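Local coordinates for protein post-proline cleaving enzyme (PDB 4HVT) that probably cleaves short peptides on the carboxyl side of proline, as a serine peptidase of the prolyl oligopeptidase family, at residues A[217-222]-A[228-233]; A[232-237]-A[270-275]; A[682-685]-A[690-693]. One frame throughout, in Å; residues are numbered along the deposited sequence.

Contact 1 of 3, residues A[217-222]-A[228-233]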
# COMPACT_ATOMS: atom_id res chain seq x y z
N SER A 217 -21.65 4.04 -7.05
CA SER A 217 -22.92 4.03 -6.26
C SER A 217 -22.80 3.31 -4.96
O SER A 217 -21.94 2.44 -4.84
CB SER A 217 -24.02 3.38 -7.08
OG SER A 217 -24.21 4.08 -8.30
N LEU A 218 -23.66 3.65 -4.00
CA LEU A 218 -23.82 2.90 -2.77
C LEU A 218 -25.21 2.38 -2.72
O LEU A 218 -26.16 3.12 -3.07
CB LEU A 218 -23.60 3.83 -1.57
CG LEU A 218 -22.17 4.38 -1.38
CD1 LEU A 218 -22.08 5.37 -0.20
CD2 LEU A 218 -21.18 3.24 -1.19
N TYR A 219 -25.33 1.13 -2.33
CA TYR A 219 -26.60 0.41 -2.13
C TYR A 219 -26.70 -0.10 -0.69
O TYR A 219 -25.69 -0.49 -0.04
CB TYR A 219 -26.69 -0.78 -3.05
CG TYR A 219 -27.02 -0.48 -4.51
CD1 TYR A 219 -26.03 -0.03 -5.44
CD2 TYR A 219 -28.29 -0.65 -4.99
CE1 TYR A 219 -26.35 0.22 -6.75
CE2 TYR A 219 -28.62 -0.38 -6.34
CZ TYR A 219 -27.68 0.05 -7.21
OH TYR A 219 -28.07 0.28 -8.54
N ILE A 220 -27.94 -0.10 -0.20
CA ILE A 220 -28.27 -0.74 1.08
C ILE A 220 -29.07 -2.01 0.77
O ILE A 220 -29.97 -2.02 -0.09
CB ILE A 220 -29.00 0.25 2.04
CG1 ILE A 220 -29.20 -0.31 3.42
CG2 ILE A 220 -30.31 0.70 1.45
CD1 ILE A 220 -29.60 0.76 4.47
N TRP A 221 -28.78 -3.10 1.49
CA TRP A 221 -29.29 -4.42 1.14
C TRP A 221 -29.69 -5.16 2.40
O TRP A 221 -28.88 -5.28 3.36
CB TRP A 221 -28.24 -5.18 0.34
CG TRP A 221 -28.73 -6.43 -0.34
CD1 TRP A 221 -30.01 -6.74 -0.71
CD2 TRP A 221 -27.90 -7.50 -0.83
NE1 TRP A 221 -30.04 -7.97 -1.30
CE2 TRP A 221 -28.75 -8.46 -1.39
CE3 TRP A 221 -26.53 -7.74 -0.80
CZ2 TRP A 221 -28.27 -9.63 -1.99
CZ3 TRP A 221 -26.06 -8.94 -1.34
CH2 TRP A 221 -26.94 -9.87 -1.92
N LYS A 222 -30.92 -5.67 2.39
CA LYS A 222 -31.58 -6.37 3.49
C LYS A 222 -31.52 -7.86 3.30
O LYS A 222 -31.68 -8.40 2.19
CB LYS A 222 -33.07 -5.93 3.59
CG LYS A 222 -33.31 -4.47 3.89
CD LYS A 222 -34.79 -4.09 3.66
CE LYS A 222 -35.76 -4.79 4.57
NZ LYS A 222 -35.44 -4.35 5.94
N GLU A 228 -31.38 -7.50 -6.68
CA GLU A 228 -32.21 -6.64 -7.50
C GLU A 228 -33.15 -5.75 -6.76
O GLU A 228 -33.64 -4.76 -7.35
CB GLU A 228 -33.04 -7.48 -8.50
CG GLU A 228 -32.14 -8.11 -9.55
CD GLU A 228 -31.53 -9.45 -9.15
OE1 GLU A 228 -31.78 -9.86 -7.98
OE2 GLU A 228 -30.91 -10.14 -10.04
N LYS A 229 -33.43 -6.09 -5.52
CA LYS A 229 -34.26 -5.28 -4.66
C LYS A 229 -33.50 -4.26 -3.82
O LYS A 229 -34.11 -3.41 -3.13
CB LYS A 229 -35.12 -6.20 -3.80
CG LYS A 229 -36.14 -6.98 -4.63
CD LYS A 229 -37.18 -7.64 -3.72
CE LYS A 229 -38.33 -8.18 -4.53
NZ LYS A 229 -38.92 -9.40 -3.89
N ALA A 230 -32.18 -4.31 -3.86
CA ALA A 230 -31.37 -3.40 -3.06
C ALA A 230 -31.60 -1.98 -3.50
O ALA A 230 -31.73 -1.71 -4.70
CB ALA A 230 -29.90 -3.77 -3.13
N LYS A 231 -31.62 -1.08 -2.52
CA LYS A 231 -31.92 0.29 -2.76
C LYS A 231 -30.67 1.13 -2.92
O LYS A 231 -29.85 1.22 -2.05
CB LYS A 231 -32.81 0.83 -1.61
CG LYS A 231 -34.14 0.12 -1.47
CD LYS A 231 -35.21 0.63 -2.44
CE LYS A 231 -36.60 -0.02 -2.23
NZ LYS A 231 -37.06 -0.03 -0.81
N LYS A 232 -30.58 1.81 -4.05
CA LYS A 232 -29.50 2.77 -4.28
C LYS A 232 -29.67 3.96 -3.35
O LYS A 232 -30.75 4.59 -3.33
CB LYS A 232 -29.46 3.25 -5.73
CG LYS A 232 -28.28 4.19 -5.95
CD LYS A 232 -28.07 4.58 -7.38
CE LYS A 232 -27.45 3.52 -8.18
NZ LYS A 232 -27.16 4.12 -9.54
N LEU A 233 -28.63 4.31 -2.61
CA LEU A 233 -28.68 5.47 -1.72
C LEU A 233 -27.89 6.67 -2.17
O LEU A 233 -28.16 7.81 -1.69
CB LEU A 233 -28.16 5.11 -0.34
CG LEU A 233 -28.98 4.06 0.41
CD1 LEU A 233 -28.44 3.95 1.81
CD2 LEU A 233 -30.48 4.37 0.44
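Ser-217 OG receives a weak hydrogen bond from Lys-232 NZ, 3.2 Å away; the lysine's stronger partner here is Glu-208, so the small hydroxyl merely adds to an ionic site. Next, Leu-218 O accepts a nearly straight bond from Leu-233 N (2.8 Å, 165°), while its side chain packs on Val-243 and Ala-245 of the next sheet. Tyr-219 and Lys-232 form a non-hydrogen-bonded antiparallel pair. Here Lys-232 CB lies over the phenol face, 4.1 Å from the ring centroid, and Ala-230 O comes to the ring's edge. The lysine chain leaves with CG anti to its backbone N (chi1 -177°), passes the phenol and bends at chi3 (-76°), which brings NZ back to Ser-217. Lysine suits this place because its methylenes cover the phenol while its ammonium group reaches Glu-208, the carboxylate that also bonds Tyr-219 OH. Ile-220 makes the hydrogen-bonded pair with Lys-231: Ile-220 N to Lys-231 O is 3.0 Å, and Lys-231 N to Ile-220 O is 3.1 Å. On that face Ile-220 CB rests 3.7 Å from Leu-233 CD1, branched carbon against methyl. Trp-221 CD1 meets the compact methyl Ala-230 CB at 3.8 Å, and NE1 is bonded to Glu-225 O in the connecting turn. This is a beta hairpin, the third and fourth strands of a four-stranded propeller blade.

Contact 2 of 3, residues A[232-237]-A[270-275]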
# COMPACT_ATOMS: atom_id res chain seq x y z
N LYS A 232 -30.58 1.81 -4.05
CA LYS A 232 -29.50 2.77 -4.28
C LYS A 232 -29.67 3.96 -3.35
O LYS A 232 -30.75 4.59 -3.33
CB LYS A 232 -29.46 3.25 -5.73
CG LYS A 232 -28.28 4.19 -5.95
CD LYS A 232 -28.07 4.58 -7.38
CE LYS A 232 -27.45 3.52 -8.18
NZ LYS A 232 -27.16 4.12 -9.54
N LEU A 233 -28.63 4.31 -2.61
CA LEU A 233 -28.68 5.47 -1.72
C LEU A 233 -27.89 6.67 -2.17
O LEU A 233 -28.16 7.81 -1.69
CB LEU A 233 -28.16 5.11 -0.34
CG LEU A 233 -28.98 4.06 0.41
CD1 LEU A 233 -28.44 3.95 1.81
CD2 LEU A 233 -30.48 4.37 0.44
N PHE A 234 -26.90 6.46 -3.04
CA PHE A 234 -25.98 7.55 -3.34
C PHE A 234 -25.28 7.22 -4.64
O PHE A 234 -25.02 6.06 -4.89
CB PHE A 234 -24.96 7.78 -2.21
CG PHE A 234 -24.29 9.12 -2.32
CD1 PHE A 234 -25.04 10.29 -2.19
CD2 PHE A 234 -22.95 9.21 -2.71
CE1 PHE A 234 -24.44 11.56 -2.38
CE2 PHE A 234 -22.36 10.43 -2.90
CZ PHE A 234 -23.08 11.61 -2.73
N GLU A 235 -25.05 8.25 -5.47
CA GLU A 235 -24.29 8.09 -6.70
C GLU A 235 -23.41 9.30 -6.92
O GLU A 235 -23.82 10.44 -6.63
CB GLU A 235 -25.20 7.87 -7.91
CG GLU A 235 -24.46 7.64 -9.20
CD GLU A 235 -25.39 7.63 -10.43
OE1 GLU A 235 -26.46 7.00 -10.36
OE2 GLU A 235 -25.03 8.25 -11.45
N VAL A 236 -22.17 9.08 -7.34
CA VAL A 236 -21.32 10.23 -7.70
C VAL A 236 -21.22 10.42 -9.22
O VAL A 236 -21.38 9.47 -10.01
CB VAL A 236 -19.88 10.09 -7.12
CG1 VAL A 236 -19.87 10.08 -5.60
CG2 VAL A 236 -19.19 8.87 -7.67
N PRO A 237 -20.90 11.66 -9.66
CA PRO A 237 -20.65 11.86 -11.08
C PRO A 237 -19.50 11.01 -11.63
O PRO A 237 -18.57 10.63 -10.90
CB PRO A 237 -20.27 13.37 -11.16
CG PRO A 237 -20.88 13.99 -9.95
CD PRO A 237 -20.71 12.90 -8.90
N ASP A 270 -16.12 15.23 -1.18
CA ASP A 270 -17.39 15.55 -0.56
C ASP A 270 -17.69 14.42 0.41
O ASP A 270 -17.79 13.29 0.00
CB ASP A 270 -18.55 15.55 -1.56
CG ASP A 270 -18.44 16.61 -2.59
OD1 ASP A 270 -17.87 17.70 -2.30
OD2 ASP A 270 -19.01 16.37 -3.66
N ASN A 271 -17.86 14.74 1.69
CA ASN A 271 -18.09 13.72 2.70
C ASN A 271 -19.44 13.98 3.40
O ASN A 271 -19.90 15.15 3.51
CB ASN A 271 -17.00 13.72 3.77
CG ASN A 271 -15.65 13.35 3.25
OD1 ASN A 271 -15.53 12.40 2.55
ND2 ASN A 271 -14.65 14.09 3.62
N TYR A 272 -20.07 12.92 3.87
CA TYR A 272 -21.38 12.99 4.47
C TYR A 272 -21.52 12.04 5.67
O TYR A 272 -20.85 11.04 5.77
CB TYR A 272 -22.49 12.57 3.49
CG TYR A 272 -22.45 13.29 2.16
CD1 TYR A 272 -21.53 12.96 1.19
CD2 TYR A 272 -23.38 14.27 1.90
CE1 TYR A 272 -21.53 13.63 -0.02
CE2 TYR A 272 -23.36 14.95 0.70
CZ TYR A 272 -22.40 14.60 -0.23
OH TYR A 272 -22.40 15.29 -1.46
N ILE A 273 -22.44 12.38 6.54
CA ILE A 273 -22.91 11.43 7.52
C ILE A 273 -24.23 10.90 7.06
O ILE A 273 -25.16 11.68 6.83
CB ILE A 273 -23.11 12.07 8.92
CG1 ILE A 273 -21.78 12.64 9.43
CG2 ILE A 273 -23.59 11.04 9.95
CD1 ILE A 273 -21.92 13.33 10.76
N LEU A 274 -24.33 9.59 6.96
CA LEU A 274 -25.62 8.89 6.71
C LEU A 274 -26.04 8.30 8.05
O LEU A 274 -25.33 7.47 8.66
CB LEU A 274 -25.49 7.78 5.70
CG LEU A 274 -26.70 6.92 5.48
CD1 LEU A 274 -27.79 7.62 4.67
CD2 LEU A 274 -26.30 5.67 4.78
N ASP A 275 -27.17 8.76 8.56
CA ASP A 275 -27.66 8.31 9.84
C ASP A 275 -28.78 7.30 9.55
O ASP A 275 -29.76 7.66 8.81
CB ASP A 275 -28.21 9.52 10.60
CG ASP A 275 -28.31 9.31 12.06
OD1 ASP A 275 -28.54 8.17 12.46
OD2 ASP A 275 -28.29 10.34 12.81
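Phe-234 and Tyr-272 make the closer half of this contact, their rings meeting obliquely with planes at 57° and centroids 5.2 Å apart. The far end of the phenylalanine does the touching: its CZ comes to 3.7 Å from Tyr-272 CE1, and its CE1 sits over one face of the phenol. Phe-234 CG lies anti to its own backbone N (chi1 -163°), a setting that carries the ring across the gap between two sheets. Leu-283, from the strand beside Tyr-272, touches both rings and adds to the apolar patch. A flat ring suits each place because it reaches across from its strand and offers carbon surface, with the phenol oxygen beside the point where Phe-234 CZ touches.

Further along, the packing thins to a single methyl pair. Leu-233 CD1 stands 4.0 Å from Leu-274 CD2, the two side chains crossing at about a right angle, although their CA atoms, 9.6 Å apart, are the nearest pair between the two backbones. Leu-281 lies against Leu-233 here as well.

Leu-233 and Phe-234 are neighbours in sequence and would normally point to opposite faces of a strand. Both face Leu-218, a classic beta bulge, and both send side chains toward 270-275. Lys-232 and Glu-235 flank them and are directed elsewhere: on the more open side Lys-232 NZ forms salt bridges with Glu-208 and with Glu-235 OE1, the latter at 3.1 Å from above the carboxylate plane.

The outermost strand of one propeller blade is thus laid on the third strand of the next. The chemistry implies a division of labour: dispersion between side-chain ends joins the blades at this point, whereas the charges of Lys-232 and Glu-235 take no part in it.

Contact 3 of 3, residues A[682-685]-A[690-693]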
# COMPACT_ATOMS: atom_id res chain seq x y z
N HIS A 682 -1.58 -5.91 -9.61
CA HIS A 682 -0.66 -4.82 -9.29
C HIS A 682 0.20 -5.18 -8.07
O HIS A 682 0.01 -4.64 -6.99
CB HIS A 682 -1.42 -3.54 -9.06
CG HIS A 682 -0.60 -2.31 -9.19
ND1 HIS A 682 0.04 -1.95 -10.37
CD2 HIS A 682 -0.36 -1.31 -8.30
CE1 HIS A 682 0.67 -0.81 -10.18
NE2 HIS A 682 0.43 -0.38 -8.95
N GLY A 683 1.11 -6.11 -8.26
CA GLY A 683 1.95 -6.61 -7.17
C GLY A 683 2.83 -7.75 -7.61
O GLY A 683 2.90 -8.03 -8.79
N SER A 684 3.45 -8.43 -6.65
CA SER A 684 4.48 -9.45 -6.96
C SER A 684 3.94 -10.85 -7.20
O SER A 684 4.67 -11.72 -7.65
CB SER A 684 5.46 -9.52 -5.81
OG SER A 684 4.89 -10.15 -4.66
N GLY A 685 2.67 -11.10 -6.87
CA GLY A 685 2.09 -12.43 -7.07
C GLY A 685 0.88 -12.57 -6.16
O GLY A 685 0.90 -12.13 -5.02
N GLU A 690 3.77 -17.80 -6.48
CA GLU A 690 4.04 -16.83 -7.52
C GLU A 690 4.91 -15.66 -7.05
O GLU A 690 5.81 -15.23 -7.80
CB GLU A 690 2.75 -16.26 -8.09
CG GLU A 690 1.97 -17.28 -8.89
CD GLU A 690 2.75 -17.71 -10.13
OE1 GLU A 690 3.18 -16.83 -10.90
OE2 GLU A 690 2.96 -18.91 -10.33
N SER A 691 4.67 -15.17 -5.83
CA SER A 691 5.51 -14.10 -5.27
C SER A 691 6.94 -14.61 -5.11
O SER A 691 7.90 -13.93 -5.46
CB SER A 691 4.96 -13.63 -3.94
OG SER A 691 5.69 -12.52 -3.45
N ALA A 692 7.07 -15.81 -4.59
CA ALA A 692 8.37 -16.42 -4.43
C ALA A 692 9.13 -16.48 -5.77
O ALA A 692 10.30 -16.07 -5.84
CB ALA A 692 8.23 -17.80 -3.81
N ASN A 693 8.45 -16.94 -6.81
CA ASN A 693 9.08 -17.02 -8.13
C ASN A 693 9.47 -15.64 -8.67
O ASN A 693 10.52 -15.48 -9.27
CB ASN A 693 8.17 -17.80 -9.05
CG ASN A 693 8.80 -18.06 -10.41
OD1 ASN A 693 9.70 -18.87 -10.56
ND2 ASN A 693 8.35 -17.33 -11.39
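The Ser-684 to Gly-685 peptide group is the flat surface that Ser-691 meets; no aromatic ring joins the two segments. Ser-691 CA stands about 3.0 Å above its plane, out past Ser-684 O, and both serine hydroxyls are on the same side. The alpha hydrogen of Ser-691 is aimed at Ser-684 O, with CA and O 3.5 Å apart and an angle of 159° at the hydrogen. At the rim of the group, almost in its plane, Glu-690 CB packs on Gly-685 CA at 4.0 Å, and the bent glutamate chain then leads its carboxylate away from the loop.

On the side of the plane where Ser-691 lies, Ser-684 OG and Ser-691 OG share a hydrogen bond of 2.8 Å, in which either may be the donor. Ser-691 holds its OG anti to the backbone N (chi1 -175°), directing it off the helix toward the loop. Serine suits both positions, being small enough for close approach yet able to give or accept a bond; the one on the helix is buried, and Phe-67 packs against it.

Gly-685 has a phi of 159°, a conformation natural to glycine, and its missing side chain lets CA come within 4.0 Å of Ser-691 N, where the helix backbone fills the space.

In the same loop, His-682 is hydrogen-bonded through ND1 to Asp-649 and through NE2 to Ser-566, consistent with the catalytic triad of this family. The contact itself is one short hydroxyl-hydroxyl hydrogen bond supported by a CH...O approach, which implies that the loop carrying the probable catalytic histidine is tied directly to the first turn of helix 688-706.

Overall arrangement
Contacts 1 and 2 are neighbours in the beta-propeller, with centres 12 Å apart. They share Lys-232 and Leu-233 on strand 231-235: contact 1 joins that strand to its hairpin partner within one blade, and contact 2 joins it to the following blade. A probable hydrogen bond, Leu-218 N to Phe-234 O (2.9 Å), links them directly. Contact 3 comes last along the chain, in the alpha/beta-hydrolase part, its centre 36 Å from each of the others. Contacts 1 and 2 thus shape one blade of the seven-bladed propeller and its junction with the next, while contact 3 lies beside the probable triad in the other domain and touches neither.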